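Local coordinates for heme-binding protein A / AI-2 binding protein A (Helicobacter pylori SS1, PDB 6OFQ) that probably serves as the periplasmic substrate-binding component of an ABC transporter, here holding the short peptide STSA in a type II binding-protein fold, at residues G38-S43 against N220-I225; T81-S86 against P174-L179; K131-P136 against D190-L195; L256-G261 against P281-D286. All coordinates share one frame; numbering follows the deposited sequence.

Contact 1: residues G38-S43 against N220-I225; sequences GADGSS and NKDEKI
Asp-40 meets the turn at Asp-222 through CB and OD2. Its CB lies 3.6 Å from OD1 of Asp-222. With chi1 at -163°, CG stands anti to the backbone N, beside the carbonyl carbon, so that OD2 reaches the turn while OD1 stays close enough to its own chain to take a weak bond from Gly-41 N. OD2 accepts a hydrogen bond from the backbone N of Asp-222 at 2.8 Å; the bond is nearly straight at 173°, but the N-H arrives from above, 51° out of the carboxylate plane. The same oxygen also takes a bond from the indole NE1 of Trp-219, so two donors grip it. Across the contact OD1 meets a methyl group, CD1 of Ile-225 at 3.6 Å, and water 1 lies 2.8 Å from OD1 and 3.0 Å from Asn-220 O. A second water joins the segments, accepting from Asp-40 N at 2.9 Å and donating to Asp-222 OD1 at 2.8 Å. Asp-222 OD1 lies 3.9 Å from Asp-40 OD2, a proximity of like charges that the N-H donors and the bridging water probably soften. Arg-37 offers Asp-40 a long, weak ion pair. The buried carboxylate thus ties the loop after strand 32-37 to a hairpin of the same mixed sheet. In that hairpin Lys-221 and Asp-222 form a type II turn, and the N-H groups of Glu-223 and Lys-224 both bond to Asn-220 O, the signature of a classic beta bulge where strands 214-220 and 224-229 pair.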
loop_
_atom_site.group_PDB
_atom_site.type_symbol
_atom_site.label_atom_id
_atom_site.label_comp_id
_atom_site.label_asym_id
_atom_site.label_seq_id
_atom_site.Cartn_x
_atom_site.Cartn_y
_atom_site.Cartn_z
ATOM N N GLY A 38 3.547 11.737 8.112
ATOM C CA GLY A 38 2.414 12.633 8.194
ATOM C C GLY A 38 1.180 12.178 8.894
ATOM O O GLY A 38 0.441 13.006 9.421
ATOM N N ALA A 39 0.888 10.882 8.950
ATOM C CA ALA A 39 -0.333 10.313 9.557
ATOM C C ALA A 39 0.024 8.994 10.207
ATOM O O ALA A 39 0.780 8.180 9.671
ATOM C CB ALA A 39 -1.389 10.135 8.508
ATOM N N ASP A 40 -0.590 8.798 11.355
ATOM C CA ASP A 40 -0.364 7.576 12.137
ATOM C C ASP A 40 -0.944 6.341 11.437
ATOM O O ASP A 40 -1.794 6.430 10.600
ATOM C CB ASP A 40 -1.020 7.753 13.502
ATOM C CG ASP A 40 -0.550 6.782 14.564
ATOM O OD1 ASP A 40 0.468 6.079 14.385
ATOM O OD2 ASP A 40 -1.280 6.751 15.599
ATOM N N GLY A 41 -0.411 5.201 11.859
ATOM C CA GLY A 41 -1.068 3.929 11.524
ATOM C C GLY A 41 -2.448 3.822 12.152
ATOM O O GLY A 41 -2.793 4.539 13.111
ATOM N N SER A 42 -3.231 2.880 11.629
ATOM C CA SER A 42 -4.600 2.658 12.046
ATOM C C SER A 42 -4.792 1.325 12.775
ATOM O O SER A 42 -5.858 1.116 13.372
ATOM C CB SER A 42 -5.539 2.745 10.825
ATOM O OG SER A 42 -5.640 4.088 10.352
ATOM N N SER A 43 -3.791 0.457 12.783
ATOM C CA SER A 43 -3.922 -0.842 13.452
ATOM C C SER A 43 -2.492 -1.372 13.620
ATOM O O SER A 43 -1.566 -0.972 12.850
ATOM C CB SER A 43 -4.779 -1.816 12.639
ATOM O OG SER A 43 -5.029 -3.025 13.396
ATOM N N ASN A 220 1.506 5.555 21.036
ATOM C CA ASN A 220 0.683 6.680 21.462
ATOM C C ASN A 220 0.061 7.232 20.204
ATOM O O ASN A 220 0.742 7.748 19.294
ATOM C CB ASN A 220 1.502 7.771 22.143
ATOM C CG ASN A 220 2.116 7.357 23.481
ATOM O OD1 ASN A 220 1.684 6.390 24.080
ATOM N ND2 ASN A 220 3.126 8.081 23.928
ATOM N N LYS A 221 -1.255 7.143 20.150
ATOM C CA LYS A 221 -2.034 7.489 18.986
ATOM C C LYS A 221 -1.708 8.898 18.510
ATOM O O LYS A 221 -1.598 9.818 19.329
ATOM C CB LYS A 221 -3.518 7.357 19.350
ATOM C CG LYS A 221 -4.497 7.273 18.196
ATOM C CD LYS A 221 -5.896 7.592 18.703
ATOM C CE LYS A 221 -6.730 8.234 17.604
ATOM N NZ LYS A 221 -8.110 7.695 17.665
ATOM N N ASP A 222 -1.490 9.051 17.203
ATOM C CA ASP A 222 -1.246 10.337 16.554
ATOM C C ASP A 222 0.016 11.026 17.044
ATOM O O ASP A 222 0.231 12.221 16.793
ATOM C CB ASP A 222 -2.506 11.255 16.619
ATOM C CG ASP A 222 -3.708 10.606 16.000
ATOM O OD1 ASP A 222 -3.511 9.893 15.008
ATOM O OD2 ASP A 222 -4.850 10.745 16.508
ATOM N N GLU A 223 0.904 10.320 17.755
ATOM C CA GLU A 223 2.124 10.890 18.291
ATOM C C GLU A 223 3.370 10.084 17.924
ATOM O O GLU A 223 4.214 10.526 17.147
ATOM C CB GLU A 223 1.966 11.055 19.803
ATOM C CG GLU A 223 3.101 11.629 20.633
ATOM C CD GLU A 223 2.873 11.241 22.104
ATOM O OE1 GLU A 223 3.800 10.596 22.674
ATOM O OE2 GLU A 223 1.741 11.541 22.608
ATOM N N LYS A 224 3.504 8.884 18.481
ATOM C CA LYS A 224 4.682 8.076 18.178
ATOM C C LYS A 224 4.440 6.606 18.470
ATOM O O LYS A 224 3.611 6.234 19.319
ATOM C CB LYS A 224 5.926 8.517 18.969
ATOM C CG LYS A 224 5.831 8.321 20.475
ATOM C CD LYS A 224 6.989 8.890 21.271
ATOM C CE LYS A 224 6.870 8.602 22.752
ATOM N NZ LYS A 224 8.034 9.304 23.364
ATOM N N ILE A 225 5.177 5.761 17.720
ATOM C CA ILE A 225 5.346 4.336 17.994
ATOM C C ILE A 225 6.823 4.100 18.259
ATOM O O ILE A 225 7.711 4.631 17.531
ATOM C CB ILE A 225 4.902 3.554 16.746
ATOM C CG1 ILE A 225 3.386 3.717 16.598
ATOM C CG2 ILE A 225 5.343 2.099 16.848
ATOM C CD1 ILE A 225 2.939 3.515 15.156
HETATM O O HOH W 1 1.797 6.880 16.679
HETATM O O HOH W 2 -2.496 10.661 12.535
#

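Contact 2: residues T81-S86 against P174-L179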
loop_
_atom_site.group_PDB
_atom_site.type_symbol
_atom_site.label_atom_id
_atom_site.label_comp_id
_atom_site.label_asym_id
_atom_site.label_seq_id
_atom_site.Cartn_x
_atom_site.Cartn_y
_atom_site.Cartn_z
ATOM N N THR A 81 11.514 -21.556 4.476
ATOM C CA THR A 81 12.893 -21.685 3.974
ATOM C C THR A 81 12.960 -22.119 2.511
ATOM O O THR A 81 13.918 -21.785 1.810
ATOM C CB THR A 81 13.781 -22.626 4.782
ATOM O OG1 THR A 81 13.059 -23.860 4.966
ATOM C CG2 THR A 81 14.034 -22.004 6.206
ATOM N N SER A 82 11.986 -22.920 2.090
ATOM C CA SER A 82 11.925 -23.376 0.691
ATOM C C SER A 82 10.491 -23.777 0.355
ATOM O O SER A 82 9.603 -23.831 1.217
ATOM C CB SER A 82 12.869 -24.564 0.487
ATOM O OG SER A 82 12.327 -25.678 1.117
ATOM N N TRP A 83 10.290 -24.002 -0.952
ATOM C CA TRP A 83 8.933 -24.325 -1.367
ATOM C C TRP A 83 9.012 -25.010 -2.714
ATOM O O TRP A 83 9.995 -24.895 -3.438
ATOM C CB TRP A 83 8.010 -23.097 -1.472
ATOM C CG TRP A 83 8.577 -21.948 -2.246
ATOM C CD1 TRP A 83 8.430 -21.710 -3.586
ATOM C CD2 TRP A 83 9.393 -20.885 -1.748
ATOM N NE1 TRP A 83 9.106 -20.578 -3.945
ATOM C CE2 TRP A 83 9.687 -20.050 -2.829
ATOM C CE3 TRP A 83 9.875 -20.564 -0.483
ATOM C CZ2 TRP A 83 10.502 -18.941 -2.712
ATOM C CZ3 TRP A 83 10.673 -19.470 -0.379
ATOM C CH2 TRP A 83 10.985 -18.686 -1.469
ATOM N N ASP A 84 7.959 -25.771 -2.962
ATOM C CA ASP A 84 7.795 -26.434 -4.255
ATOM C C ASP A 84 6.447 -26.101 -4.827
ATOM O O ASP A 84 5.427 -26.138 -4.095
ATOM C CB ASP A 84 7.930 -27.941 -4.026
ATOM C CG ASP A 84 9.249 -28.312 -3.298
ATOM O OD1 ASP A 84 10.247 -28.403 -4.042
ATOM O OD2 ASP A 84 9.208 -28.642 -2.092
ATOM N N ILE A 85 6.355 -25.881 -6.138
ATOM C CA ILE A 85 5.128 -25.505 -6.796
ATOM C C ILE A 85 4.885 -26.516 -7.901
ATOM O O ILE A 85 5.808 -26.791 -8.686
ATOM C CB ILE A 85 5.236 -24.101 -7.453
ATOM C CG1 ILE A 85 5.659 -23.058 -6.407
ATOM C CG2 ILE A 85 3.852 -23.752 -7.934
ATOM C CD1 ILE A 85 5.988 -21.678 -6.926
ATOM N N SER A 86 3.707 -27.133 -7.899
ATOM C CA SER A 86 3.427 -28.080 -8.962
ATOM C C SER A 86 3.380 -27.387 -10.320
ATOM O O SER A 86 3.078 -26.192 -10.455
ATOM C CB SER A 86 2.158 -28.830 -8.626
ATOM O OG SER A 86 1.044 -27.904 -8.614
ATOM N N PRO A 174 0.246 -14.438 -9.645
ATOM C CA PRO A 174 0.735 -13.624 -8.501
ATOM C C PRO A 174 0.805 -14.287 -7.167
ATOM O O PRO A 174 1.276 -13.660 -6.223
ATOM C CB PRO A 174 -0.287 -12.480 -8.421
ATOM C CG PRO A 174 -1.036 -12.530 -9.698
ATOM C CD PRO A 174 -1.047 -13.933 -10.156
ATOM N N PHE A 175 0.392 -15.548 -7.027
ATOM C CA PHE A 175 0.199 -16.106 -5.674
ATOM C C PHE A 175 1.462 -16.092 -4.841
ATOM O O PHE A 175 1.402 -15.718 -3.662
ATOM C CB PHE A 175 -0.395 -17.532 -5.771
ATOM C CG PHE A 175 -0.914 -18.096 -4.453
ATOM C CD1 PHE A 175 -2.010 -17.548 -3.823
ATOM C CD2 PHE A 175 -0.166 -19.075 -3.782
ATOM C CE1 PHE A 175 -2.426 -18.095 -2.617
ATOM C CE2 PHE A 175 -0.567 -19.604 -2.565
ATOM C CZ PHE A 175 -1.682 -19.075 -1.986
ATOM N N LEU A 176 2.615 -16.510 -5.368
ATOM C CA LEU A 176 3.818 -16.543 -4.574
ATOM C C LEU A 176 4.154 -15.151 -4.070
ATOM O O LEU A 176 4.435 -14.994 -2.865
ATOM C CB LEU A 176 4.985 -17.139 -5.343
ATOM C CG LEU A 176 6.261 -17.341 -4.542
ATOM C CD1 LEU A 176 6.143 -18.371 -3.461
ATOM C CD2 LEU A 176 7.395 -17.661 -5.507
ATOM N N ALA A 177 4.093 -14.129 -4.928
ATOM C CA ALA A 177 4.405 -12.767 -4.505
ATOM C C ALA A 177 3.367 -12.236 -3.507
ATOM O O ALA A 177 3.704 -11.568 -2.513
ATOM C CB ALA A 177 4.401 -11.857 -5.725
ATOM N N ASN A 178 2.125 -12.674 -3.655
ATOM C CA ASN A 178 1.053 -12.304 -2.745
ATOM C C ASN A 178 1.406 -12.685 -1.297
ATOM O O ASN A 178 1.075 -12.010 -0.285
ATOM C CB ASN A 178 -0.306 -12.894 -3.056
ATOM C CG ASN A 178 -0.914 -12.342 -4.307
ATOM O OD1 ASN A 178 -0.546 -11.280 -4.820
ATOM N ND2 ASN A 178 -1.891 -13.105 -4.761
ATOM N N LEU A 179 2.016 -13.863 -1.164
ATOM C CA LEU A 179 2.367 -14.408 0.149
ATOM C C LEU A 179 3.407 -13.571 0.829
ATOM O O LEU A 179 3.669 -13.786 2.022
ATOM C CB LEU A 179 2.873 -15.875 0.052
ATOM C CG LEU A 179 1.838 -16.797 -0.565
ATOM C CD1 LEU A 179 2.506 -18.187 -0.611
ATOM C CD2 LEU A 179 0.598 -16.812 0.254
#
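Both methyls of Leu-176 approach the indole NE1 of Trp-83 from the same side of the ring, CD1 and CD2 each 3.7 Å from it. These contacts are van der Waals in kind. The two branches use the ring differently. CD1 lies over one face, 3.7 Å above the plane and displaced toward the rim, and makes a CH-pi contact with the five-membered ring: it is 4.0 Å from the centroid and 21° off the normal. CD2 lies beyond the rim at the nitrogen, with Ile-85 CD1 a looser neighbour at 4.5 Å. The leucine side chain runs roughly perpendicular to that of the tryptophan, and its chi1 of -174° holds the isobutyl group out from the helix toward the strand. Trp-83 and Ile-85 alternate with Asp-84 along the extended chain, so both present their side chains to the helix while Asp-84 is turned elsewhere and bonds to His-95. With Ile-85 exposed at the margin, this is a shallow surface contact, in which one leucine rests across the neighbouring tryptophan and isoleucine side chains. The contact belongs to a wider apolar layer. Leu-176 also touches Val-66, Ile-75 and Phe-94, and the ring of Phe-94 meets Trp-83 with the planes inclined at about 40°. One residue earlier in the helix, Phe-175 makes edge-to-face contacts with Tyr-92 and Phe-166. The short helix 175-178 therefore lies against strands 66-68, 75-85 and 91-96 of the antiparallel sheet, reached through Leu-176 and, just after the helix, Leu-179.

Contact 3: residues K131-P136 against D190-L195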
loop_
_atom_site.group_PDB
_atom_site.type_symbol
_atom_site.label_atom_id
_atom_site.label_comp_id
_atom_site.label_asym_id
_atom_site.label_seq_id
_atom_site.Cartn_x
_atom_site.Cartn_y
_atom_site.Cartn_z
ATOM N N LYS A 131 -14.037 -18.310 11.832
ATOM C CA LYS A 131 -12.747 -18.194 12.460
ATOM C C LYS A 131 -12.246 -16.745 12.406
ATOM O O LYS A 131 -11.099 -16.511 12.754
ATOM C CB LYS A 131 -11.751 -19.124 11.738
ATOM C CG LYS A 131 -12.042 -20.609 12.000
ATOM C CD LYS A 131 -11.026 -21.463 11.273
ATOM C CE LYS A 131 -11.072 -22.903 11.800
ATOM N NZ LYS A 131 -10.237 -23.842 10.983
ATOM N N ARG A 132 -13.133 -15.796 12.138
ATOM C CA ARG A 132 -12.741 -14.388 12.052
ATOM C C ARG A 132 -11.964 -13.855 13.249
ATOM O O ARG A 132 -11.230 -12.842 13.111
ATOM C CB ARG A 132 -13.999 -13.543 11.804
ATOM C CG ARG A 132 -13.993 -12.121 12.320
ATOM C CD ARG A 132 -15.432 -11.628 12.312
ATOM N NE ARG A 132 -15.368 -10.277 12.807
ATOM C CZ ARG A 132 -15.163 -9.195 12.075
ATOM N NH1 ARG A 132 -15.024 -9.294 10.762
ATOM N NH2 ARG A 132 -15.101 -8.005 12.647
ATOM N N TYR A 133 -12.218 -14.438 14.427
ATOM C CA TYR A 133 -11.558 -14.129 15.699
ATOM C C TYR A 133 -12.168 -12.903 16.361
ATOM O O TYR A 133 -12.742 -12.995 17.470
ATOM C CB TYR A 133 -10.033 -14.030 15.566
ATOM C CG TYR A 133 -9.331 -13.766 16.873
ATOM C CD1 TYR A 133 -9.057 -14.831 17.733
ATOM C CD2 TYR A 133 -8.944 -12.466 17.214
ATOM C CE1 TYR A 133 -8.382 -14.589 18.937
ATOM C CE2 TYR A 133 -8.293 -12.211 18.428
ATOM C CZ TYR A 133 -8.059 -13.287 19.285
ATOM O OH TYR A 133 -7.318 -13.085 20.431
ATOM N N TYR A 134 -12.034 -11.749 15.715
ATOM C CA TYR A 134 -12.583 -10.497 16.207
ATOM C C TYR A 134 -14.103 -10.585 16.243
ATOM O O TYR A 134 -14.735 -11.278 15.487
ATOM C CB TYR A 134 -12.156 -9.329 15.352
ATOM C CG TYR A 134 -10.654 -9.166 15.347
ATOM C CD1 TYR A 134 -9.991 -8.681 16.446
ATOM C CD2 TYR A 134 -9.923 -9.348 14.190
ATOM C CE1 TYR A 134 -8.622 -8.483 16.489
ATOM C CE2 TYR A 134 -8.537 -9.214 14.225
ATOM C CZ TYR A 134 -7.905 -8.695 15.324
ATOM O OH TYR A 134 -6.558 -8.515 15.359
ATOM N N SER A 135 -14.651 -9.865 17.213
ATOM C CA SER A 135 -16.097 -9.733 17.297
ATOM C C SER A 135 -16.679 -9.127 16.055
ATOM O O SER A 135 -16.003 -8.352 15.359
ATOM C CB SER A 135 -16.490 -8.780 18.432
ATOM O OG SER A 135 -16.182 -9.534 19.583
ATOM N N PRO A 136 -17.943 -9.460 15.798
ATOM C CA PRO A 136 -18.599 -8.660 14.771
ATOM C C PRO A 136 -18.433 -7.153 15.050
ATOM O O PRO A 136 -18.392 -6.649 16.181
ATOM C CB PRO A 136 -20.045 -9.195 14.780
ATOM C CG PRO A 136 -19.967 -10.524 15.477
ATOM C CD PRO A 136 -18.864 -10.387 16.490
ATOM N N ASP A 190 -0.895 -18.852 19.705
ATOM C CA ASP A 190 -0.801 -18.921 21.191
ATOM C C ASP A 190 -1.226 -17.600 21.822
ATOM O O ASP A 190 -2.057 -17.547 22.763
ATOM C CB ASP A 190 0.570 -19.407 21.654
ATOM C CG ASP A 190 0.843 -20.850 21.269
ATOM O OD1 ASP A 190 -0.016 -21.718 21.505
ATOM O OD2 ASP A 190 1.797 -21.127 20.526
ATOM N N TYR A 191 -0.691 -16.486 21.285
ATOM C CA TYR A 191 -1.066 -15.167 21.795
ATOM C C TYR A 191 -2.557 -14.871 21.600
ATOM O O TYR A 191 -3.294 -14.403 22.481
ATOM C CB TYR A 191 -0.171 -14.074 21.186
ATOM C CG TYR A 191 -0.506 -12.652 21.614
ATOM C CD1 TYR A 191 -0.488 -12.304 22.956
ATOM C CD2 TYR A 191 -0.738 -11.630 20.701
ATOM C CE1 TYR A 191 -0.733 -11.036 23.392
ATOM C CE2 TYR A 191 -0.923 -10.330 21.111
ATOM C CZ TYR A 191 -0.928 -10.028 22.459
ATOM O OH TYR A 191 -1.148 -8.733 22.890
ATOM N N ALA A 192 -3.088 -15.157 20.407
ATOM C CA ALA A 192 -4.504 -15.011 20.131
ATOM C C ALA A 192 -5.385 -15.844 21.093
ATOM O O ALA A 192 -6.380 -15.294 21.540
ATOM C CB ALA A 192 -4.786 -15.459 18.681
ATOM N N ASP A 193 -4.951 -17.075 21.358
ATOM C CA ASP A 193 -5.739 -17.926 22.268
ATOM C C ASP A 193 -5.716 -17.308 23.681
ATOM O O ASP A 193 -6.764 -17.277 24.346
ATOM C CB ASP A 193 -5.162 -19.328 22.308
ATOM C CG ASP A 193 -5.452 -20.144 21.077
ATOM O OD1 ASP A 193 -6.389 -19.743 20.337
ATOM O OD2 ASP A 193 -4.739 -21.163 21.065
ATOM N N TYR A 194 -4.539 -16.855 24.107
ATOM C CA TYR A 194 -4.361 -16.181 25.435
ATOM C C TYR A 194 -5.285 -15.009 25.570
ATOM O O TYR A 194 -6.001 -14.796 26.546
ATOM C CB TYR A 194 -2.942 -15.790 25.683
ATOM C CG TYR A 194 -2.670 -14.723 26.706
ATOM C CD1 TYR A 194 -2.330 -15.085 28.014
ATOM C CD2 TYR A 194 -2.492 -13.410 26.302
ATOM C CE1 TYR A 194 -2.064 -14.115 28.968
ATOM C CE2 TYR A 194 -2.197 -12.438 27.246
ATOM C CZ TYR A 194 -1.999 -12.787 28.571
ATOM O OH TYR A 194 -1.730 -11.797 29.505
ATOM N N LEU A 195 -5.329 -14.112 24.584
ATOM C CA LEU A 195 -6.265 -12.959 24.578
ATOM C C LEU A 195 -7.746 -13.323 24.558
ATOM O O LEU A 195 -8.603 -12.712 25.178
ATOM C CB LEU A 195 -6.007 -11.979 23.399
ATOM C CG LEU A 195 -4.644 -11.337 23.350
ATOM C CD1 LEU A 195 -4.546 -10.530 22.053
ATOM C CD2 LEU A 195 -4.429 -10.429 24.530
#
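Tyr-133 gives up the most surface here, laying the outer end of its ring against helix 189-197, where Ala-192 and Leu-195 receive it. The phenol OH donates a short hydrogen bond, 2.6 Å, to the backbone O of Ala-192. It comes in the carbonyl plane and on a lone pair, with a C=O...donor angle of 121°; seen from the ring, the oxygen lies at the edge, near the plane. The alanine CB instead comes from above the ring plane, out at the rim, 3.7 Å from CE1, while CB of Leu-195, one turn further on, packs against the OH at 3.4 Å. Tyr-133 stands at the middle of a classic gamma turn, with a positive phi of 82° and a weak backbone bond from Tyr-134 N to Arg-132 O. The side chain extends from this bend with CG anti to the backbone N (chi1 -178°), which takes the ring to the helix. Closer to the loop, CD2 of Tyr-133 sits 3.9 Å above the centre of the Tyr-134 ring. Ala-192 is itself pressed against Phe-121 of helix 116-127. Chemically, a single phenol does two jobs: its hydroxyl is satisfied by a helix carbonyl approached from the side, and its ring adds apolar contact with Ala-192; the directional bond probably fixes the position of the phenol on the helix.

Contact 4: residues L256-G261 against P281-D286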
loop_
_atom_site.group_PDB
_atom_site.type_symbol
_atom_site.label_atom_id
_atom_site.label_comp_id
_atom_site.label_asym_id
_atom_site.label_seq_id
_atom_site.Cartn_x
_atom_site.Cartn_y
_atom_site.Cartn_z
ATOM N N LEU A 256 11.334 21.015 9.122
ATOM C CA LEU A 256 12.075 21.769 10.121
ATOM C C LEU A 256 12.682 20.893 11.201
ATOM O O LEU A 256 13.843 21.068 11.623
ATOM C CB LEU A 256 11.195 22.847 10.759
ATOM C CG LEU A 256 11.880 23.712 11.831
ATOM C CD1 LEU A 256 13.110 24.429 11.307
ATOM C CD2 LEU A 256 10.760 24.638 12.350
ATOM N N ALA A 257 11.947 19.841 11.579
ATOM C CA ALA A 257 12.463 18.884 12.511
ATOM C C ALA A 257 13.694 18.115 11.957
ATOM O O ALA A 257 14.596 17.730 12.716
ATOM C CB ALA A 257 11.380 17.932 12.979
ATOM N N LEU A 258 13.757 17.889 10.640
ATOM C CA LEU A 258 14.943 17.336 10.050
ATOM C C LEU A 258 16.064 18.322 10.119
ATOM O O LEU A 258 17.197 17.945 10.447
ATOM C CB LEU A 258 14.679 16.900 8.616
ATOM C CG LEU A 258 15.863 16.199 7.975
ATOM C CD1 LEU A 258 16.137 14.807 8.548
ATOM C CD2 LEU A 258 15.589 16.022 6.483
ATOM N N ARG A 259 15.775 19.574 9.809
ATOM C CA ARG A 259 16.799 20.623 9.788
ATOM C C ARG A 259 17.406 20.829 11.176
ATOM O O ARG A 259 18.569 21.237 11.261
ATOM C CB ARG A 259 16.138 21.897 9.235
ATOM C CG ARG A 259 16.017 21.827 7.744
ATOM C CD ARG A 259 15.128 22.974 7.256
ATOM N NE ARG A 259 15.530 24.308 7.730
ATOM C CZ ARG A 259 14.676 25.323 7.812
ATOM N NH1 ARG A 259 13.387 25.101 7.539
ATOM N NH2 ARG A 259 15.114 26.538 8.154
ATOM N N THR A 260 16.648 20.663 12.238
ATOM C CA THR A 260 17.174 20.802 13.598
ATOM C C THR A 260 17.760 19.497 14.136
ATOM O O THR A 260 18.281 19.446 15.248
ATOM C CB THR A 260 16.098 21.295 14.569
ATOM O OG1 THR A 260 15.076 20.302 14.737
ATOM C CG2 THR A 260 15.477 22.613 14.169
ATOM N N GLY A 261 17.624 18.401 13.402
ATOM C CA GLY A 261 18.031 17.082 13.872
ATOM C C GLY A 261 17.135 16.384 14.873
ATOM O O GLY A 261 17.457 15.287 15.353
ATOM N N PRO A 281 23.695 21.661 5.170
ATOM C CA PRO A 281 24.713 20.790 5.735
ATOM C C PRO A 281 24.017 19.521 6.256
ATOM O O PRO A 281 23.025 19.586 6.999
ATOM C CB PRO A 281 25.288 21.586 6.927
ATOM C CG PRO A 281 24.584 22.908 6.988
ATOM C CD PRO A 281 23.356 22.744 6.125
ATOM N N ASN A 282 24.593 18.411 5.825
ATOM C CA ASN A 282 24.267 17.141 6.450
ATOM C C ASN A 282 22.890 16.594 6.076
ATOM O O ASN A 282 22.410 15.684 6.774
ATOM C CB ASN A 282 24.253 17.258 7.974
ATOM C CG ASN A 282 25.542 17.783 8.531
ATOM O OD1 ASN A 282 26.630 17.392 8.100
ATOM N ND2 ASN A 282 25.412 18.632 9.540
ATOM N N ILE A 283 22.269 17.083 5.005
ATOM C CA ILE A 283 20.989 16.525 4.570
ATOM C C ILE A 283 21.179 15.997 3.177
ATOM O O ILE A 283 21.862 16.627 2.365
ATOM C CB ILE A 283 19.846 17.536 4.653
ATOM C CG1 ILE A 283 19.567 17.759 6.146
ATOM C CG2 ILE A 283 18.617 17.107 3.824
ATOM C CD1 ILE A 283 18.600 18.869 6.474
ATOM N N VAL A 284 20.604 14.834 2.916
ATOM C CA VAL A 284 20.619 14.140 1.605
ATOM C C VAL A 284 19.124 14.010 1.290
ATOM O O VAL A 284 18.322 13.673 2.182
ATOM C CB VAL A 284 21.334 12.768 1.726
ATOM C CG1 VAL A 284 21.100 11.762 0.588
ATOM C CG2 VAL A 284 22.832 13.020 1.907
ATOM N N VAL A 285 18.767 14.095 0.013
ATOM C CA VAL A 285 17.411 13.814 -0.382
ATOM C C VAL A 285 17.525 12.682 -1.399
ATOM O O VAL A 285 17.948 12.910 -2.547
ATOM C CB VAL A 285 16.708 15.027 -0.978
ATOM C CG1 VAL A 285 15.302 14.651 -1.406
ATOM C CG2 VAL A 285 16.610 16.108 0.093
ATOM N N ASP A 286 17.059 11.491 -1.000
ATOM C CA ASP A 286 17.071 10.369 -1.946
ATOM C C ASP A 286 15.924 10.521 -2.922
ATOM O O ASP A 286 14.823 10.986 -2.556
ATOM C CB ASP A 286 16.754 9.067 -1.183
ATOM C CG ASP A 286 17.812 8.604 -0.218
ATOM O OD1 ASP A 286 18.897 9.185 -0.179
ATOM O OD2 ASP A 286 17.573 7.522 0.389
#
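An apolar helix-on-strand contact joins the C-terminal turn of helix 251-259 to the start of strand 283-288, at the periphery of the mixed seven-stranded sheet. Leu-258 and Ile-283 carry it, reaching toward each other tip to tip. CD1 of Ile-283 lies 4.1 Å from CG of Leu-258, and CG2 of the isoleucine is 4.2 Å from the leucine CD2, so both isoleucine branches take part. Chi1 of -71° turns CG1 of Ile-283 beside its own backbone N and brings CD1 up to the helix. There CD1 also meets the aliphatic base of Arg-259, whose CG slants across it at 4.1 Å. The arginine then bends at chi3, and one face of its guanidinium lies near Leu-256 CD1, away from the strand. Just beyond, Gly-261 closes the helix in a Schellman motif, with Gly-261 N bonded to Leu-258 O at 3.0 Å. Leu-258 further touches Pro-508 and Leu-510 of strand 497-510, the antiparallel neighbour of 283-288. All the contacts across the pair are between carbons at ordinary van der Waals range; the association therefore rests on loose apolar contact and partial burial of Ile-283 with Leu-258, and the arginine contributes only its methylene part while its charged end stays outside.

How the contacts relate
The four contacts lie apart, contacts 1 and 3 being nearest, with about 6 Å between their closest atoms. Contact 3 is the buried one, contact 2 lies at the surface, and contacts 1 and 4 are partly buried. Polar chemistry follows the loops: in contacts 1 and 3 a loop meets a turn or a helix and is held through a backbone N-H or carbonyl, whereas contacts 2 and 4 set a helix against a strand with hydrocarbon and ring alone. Each touches a different sheet or helix: the mixed five-stranded sheet in 1, the antiparallel one in 2, helix 189-197 in 3, the seven-stranded sheet in 4. Contacts 2 and 3 interlace along the chain, inside the loop that contact 1 closes.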